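Long-range contact in prephenate dehydrogenase (Corynebacterium glutamicum ATCC 13032, PDB 3KTD), which probably catalyses the NAD(P)+-dependent oxidative decarboxylation of prephenate on the route to tyrosine: residues D191-I203 / M244-E258. Residues are numbered along the deposited sequence; the frame is centred on the assembly and turned at random.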
# COMPACT_ATOMS: atom_id res chain seq x y z
N ASP A 191 -8.88 18.22 -7.92
CA ASP A 191 -9.73 17.47 -7.00
C ASP A 191 -10.11 16.12 -7.63
O ASP A 191 -10.23 15.12 -6.93
CB ASP A 191 -10.99 18.26 -6.63
CG ASP A 191 -10.70 19.48 -5.76
OD1 ASP A 191 -9.55 19.66 -5.28
OD2 ASP A 191 -11.64 20.27 -5.54
N ALA A 192 -10.28 16.11 -8.95
CA ALA A 192 -10.54 14.89 -9.70
C ALA A 192 -9.36 13.93 -9.51
O ALA A 192 -9.55 12.73 -9.31
CB ALA A 192 -10.72 15.19 -11.17
N ALA A 193 -8.15 14.47 -9.56
CA ALA A 193 -6.95 13.65 -9.38
C ALA A 193 -6.82 13.16 -7.94
O ALA A 193 -6.64 11.97 -7.71
CB ALA A 193 -5.71 14.42 -9.79
N ALA A 194 -6.91 14.08 -6.98
CA ALA A 194 -6.74 13.73 -5.57
C ALA A 194 -7.80 12.75 -5.12
O ALA A 194 -7.55 11.94 -4.23
CB ALA A 194 -6.79 14.97 -4.71
N ALA A 195 -8.99 12.82 -5.71
CA ALA A 195 -10.07 11.89 -5.36
C ALA A 195 -9.61 10.48 -5.70
O ALA A 195 -9.80 9.54 -4.91
CB ALA A 195 -11.35 12.23 -6.11
N ARG A 196 -9.00 10.35 -6.87
CA ARG A 196 -8.54 9.06 -7.36
C ARG A 196 -7.30 8.57 -6.64
O ARG A 196 -7.31 7.47 -6.09
CB ARG A 196 -8.24 9.15 -8.86
CG ARG A 196 -9.47 9.44 -9.73
CD ARG A 196 -9.06 9.73 -11.18
NE ARG A 196 -10.21 9.88 -12.06
CZ ARG A 196 -10.91 8.88 -12.59
NH1 ARG A 196 -10.59 7.61 -12.35
NH2 ARG A 196 -11.95 9.15 -13.36
N VAL A 197 -6.25 9.39 -6.59
CA VAL A 197 -4.95 8.91 -6.12
C VAL A 197 -4.66 9.05 -4.63
O VAL A 197 -3.64 8.55 -4.15
CB VAL A 197 -3.80 9.58 -6.91
CG1 VAL A 197 -3.96 9.31 -8.40
CG2 VAL A 197 -3.75 11.06 -6.63
N SER A 198 -5.55 9.70 -3.90
CA SER A 198 -5.33 9.93 -2.48
C SER A 198 -6.55 9.66 -1.60
O SER A 198 -6.46 8.97 -0.59
CB SER A 198 -4.85 11.37 -2.27
OG SER A 198 -4.85 11.70 -0.89
N HIS A 199 -7.70 10.21 -1.99
CA HIS A 199 -8.91 10.06 -1.20
C HIS A 199 -9.47 8.64 -1.31
O HIS A 199 -9.71 8.01 -0.29
CB HIS A 199 -9.94 11.14 -1.54
CG HIS A 199 -9.40 12.54 -1.41
ND1 HIS A 199 -9.90 13.61 -2.13
CD2 HIS A 199 -8.36 13.03 -0.69
CE1 HIS A 199 -9.22 14.70 -1.82
NE2 HIS A 199 -8.28 14.38 -0.95
N LEU A 200 -9.64 8.12 -2.52
CA LEU A 200 -10.07 6.73 -2.70
C LEU A 200 -9.04 5.81 -2.07
O LEU A 200 -9.40 4.78 -1.49
CB LEU A 200 -10.23 6.38 -4.19
CG LEU A 200 -10.63 4.94 -4.55
CD1 LEU A 200 -12.05 4.61 -4.07
CD2 LEU A 200 -10.52 4.72 -6.06
N THR A 201 -7.75 6.18 -2.18
CA THR A 201 -6.68 5.39 -1.58
C THR A 201 -6.99 5.21 -0.10
O THR A 201 -6.96 4.09 0.43
CB THR A 201 -5.30 6.05 -1.76
OG1 THR A 201 -5.03 6.22 -3.15
CG2 THR A 201 -4.18 5.20 -1.12
N HIS A 202 -7.33 6.32 0.55
CA HIS A 202 -7.70 6.28 1.97
C HIS A 202 -8.99 5.49 2.26
O HIS A 202 -9.03 4.77 3.24
CB HIS A 202 -7.78 7.70 2.55
CG HIS A 202 -6.44 8.32 2.78
ND1 HIS A 202 -5.92 9.30 1.95
CD2 HIS A 202 -5.50 8.09 3.72
CE1 HIS A 202 -4.73 9.65 2.39
NE2 HIS A 202 -4.44 8.92 3.46
N ILE A 203 -10.00 5.62 1.41
CA ILE A 203 -11.25 4.90 1.61
C ILE A 203 -11.02 3.39 1.52
O ILE A 203 -11.51 2.64 2.37
CB ILE A 203 -12.31 5.27 0.57
CG1 ILE A 203 -12.77 6.72 0.73
CG2 ILE A 203 -13.52 4.37 0.71
CD1 ILE A 203 -13.65 6.96 1.93
N MSE A 244 -10.55 15.50 4.25
CA MSE A 244 -10.24 15.20 2.86
C MSE A 244 -11.50 14.79 2.09
O MSE A 244 -11.99 15.51 1.21
CB MSE A 244 -9.28 14.01 2.76
CG MSE A 244 -7.81 14.22 3.13
SE MSE A 244 -6.95 12.47 2.89
CE MSE A 244 -5.18 12.81 3.71
N CYS A 245 -12.03 13.62 2.46
CA CYS A 245 -13.11 13.00 1.70
C CYS A 245 -14.38 13.79 1.66
O CYS A 245 -15.02 13.87 0.61
CB CYS A 245 -13.38 11.61 2.26
SG CYS A 245 -11.91 10.58 2.21
N GLU A 246 -14.76 14.38 2.79
CA GLU A 246 -16.01 15.15 2.87
C GLU A 246 -15.90 16.45 2.07
O GLU A 246 -16.83 16.81 1.34
CB GLU A 246 -16.42 15.38 4.32
CG GLU A 246 -16.85 14.10 5.03
CD GLU A 246 -16.85 14.18 6.54
OE1 GLU A 246 -16.21 15.09 7.11
OE2 GLU A 246 -17.49 13.32 7.18
N SER A 247 -14.75 17.13 2.19
CA SER A 247 -14.47 18.33 1.39
C SER A 247 -14.60 18.06 -0.11
O SER A 247 -15.03 18.93 -0.86
CB SER A 247 -13.05 18.83 1.64
OG SER A 247 -12.80 19.10 3.01
N ASN A 248 -14.21 16.86 -0.53
CA ASN A 248 -14.18 16.48 -1.94
C ASN A 248 -15.13 15.32 -2.28
O ASN A 248 -14.83 14.49 -3.13
CB ASN A 248 -12.73 16.11 -2.30
CG ASN A 248 -12.46 16.11 -3.78
OD1 ASN A 248 -13.10 16.84 -4.54
ND2 ASN A 248 -11.49 15.31 -4.21
N ALA A 249 -16.28 15.29 -1.63
CA ALA A 249 -17.26 14.22 -1.81
C ALA A 249 -17.69 14.03 -3.26
O ALA A 249 -17.83 12.90 -3.74
CB ALA A 249 -18.46 14.47 -0.95
N GLY A 250 -17.91 15.13 -3.97
CA GLY A 250 -18.39 15.06 -5.35
C GLY A 250 -17.46 14.25 -6.22
O GLY A 250 -17.81 13.14 -6.64
N PRO A 251 -16.27 14.78 -6.50
CA PRO A 251 -15.27 14.06 -7.30
C PRO A 251 -14.88 12.69 -6.73
O PRO A 251 -14.52 11.80 -7.51
CB PRO A 251 -14.07 15.01 -7.30
CG PRO A 251 -14.69 16.36 -7.16
CD PRO A 251 -15.83 16.15 -6.20
N LEU A 252 -14.95 12.52 -5.40
CA LEU A 252 -14.65 11.22 -4.78
C LEU A 252 -15.69 10.17 -5.15
O LEU A 252 -15.34 9.03 -5.44
CB LEU A 252 -14.53 11.32 -3.26
CG LEU A 252 -14.18 10.01 -2.52
CD1 LEU A 252 -13.05 9.24 -3.21
CD2 LEU A 252 -13.82 10.27 -1.06
N VAL A 253 -16.97 10.54 -5.14
CA VAL A 253 -18.02 9.60 -5.50
C VAL A 253 -17.85 9.13 -6.95
O VAL A 253 -18.04 7.95 -7.22
CB VAL A 253 -19.43 10.19 -5.27
CG1 VAL A 253 -20.51 9.27 -5.84
CG2 VAL A 253 -19.65 10.41 -3.79
N LYS A 254 -17.49 10.04 -7.86
CA LYS A 254 -17.23 9.64 -9.26
C LYS A 254 -16.11 8.61 -9.29
O LYS A 254 -16.17 7.61 -10.01
CB LYS A 254 -16.82 10.83 -10.14
CG LYS A 254 -17.93 11.82 -10.47
CD LYS A 254 -17.36 13.06 -11.19
CE LYS A 254 -18.35 14.24 -11.24
NZ LYS A 254 -19.48 14.00 -12.18
N ALA A 255 -15.08 8.86 -8.48
CA ALA A 255 -13.95 7.95 -8.36
C ALA A 255 -14.37 6.62 -7.72
O ALA A 255 -14.06 5.55 -8.24
CB ALA A 255 -12.83 8.62 -7.56
N LEU A 256 -15.09 6.68 -6.60
CA LEU A 256 -15.54 5.48 -5.90
C LEU A 256 -16.47 4.62 -6.78
O LEU A 256 -16.44 3.39 -6.69
CB LEU A 256 -16.20 5.84 -4.57
CG LEU A 256 -16.69 4.71 -3.65
CD1 LEU A 256 -15.63 3.66 -3.41
CD2 LEU A 256 -17.17 5.28 -2.33
N ASP A 257 -17.28 5.27 -7.62
CA ASP A 257 -18.18 4.56 -8.54
C ASP A 257 -17.42 3.79 -9.59
O ASP A 257 -17.89 2.75 -10.06
CB ASP A 257 -19.16 5.52 -9.22
CG ASP A 257 -20.32 5.89 -8.33
OD1 ASP A 257 -20.29 5.53 -7.14
OD2 ASP A 257 -21.27 6.54 -8.81
N GLU A 258 -16.27 4.32 -10.00
CA GLU A 258 -15.42 3.59 -10.93
C GLU A 258 -14.88 2.35 -10.21
O GLU A 258 -14.84 1.27 -10.77
CB GLU A 258 -14.27 4.45 -11.45
CG GLU A 258 -14.69 5.52 -12.45
CD GLU A 258 -13.51 6.07 -13.26
OE1 GLU A 258 -12.42 5.44 -13.28
OE2 GLU A 258 -13.68 7.14 -13.88
O HOH W 1 -12.71 12.02 -9.82
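Arg196 grips Glu258 end-on in a salt bridge, NH1 to OE1 at 3.0 Å and NH2 to OE2 at 2.7 Å. Both acceptors lie near the guanidinium plane, yet the carboxylate is turned 63° against it and is met from above its own plane. An extended arginine chain suits this reach, and its CG passes alongside the Ala255 methyl. The second subunit joins in: its Val211 O accepts from Arg196 NH1, and its Asn214 ND2 donates to Glu258 OE1.

At the buried end, Asn248 stands at the joint between helices 238-247 and 249-270. CG anti to its backbone N (chi1 -162°) brings ND2 to two acceptors, which fix the amide's rotation: His199 ND1 at 3.1 Å, in the ring plane and almost straight, and Asp191 O at 3.0 Å. Asp191 O also receives Ala195 N from the opposite face of its plane, while Asp191 OD2 bonds with Thr105 OG1 and OD1 with the backbone N of Lys104.

Ala195 is small enough for the axes of segments 191-203 and 249-258 to come within 8.2 Å, crossing at -59°, its methyl lying against Pro251 and Ala255. Leu252 enters as a knob among Ala195, His199, Leu200 and Ile203. Farther along, Met244, present as selenomethionine, brings its selenium obliquely to the His202 ring, 3.9 Å from the centroid.

Helix 187-214 thus packs across helix 249-270 within the all-helical dimerization domain; Val103, in the loop just before helix 105-113, touches Asp191 and His199, while the second subunit packs near Ala193 and Val253.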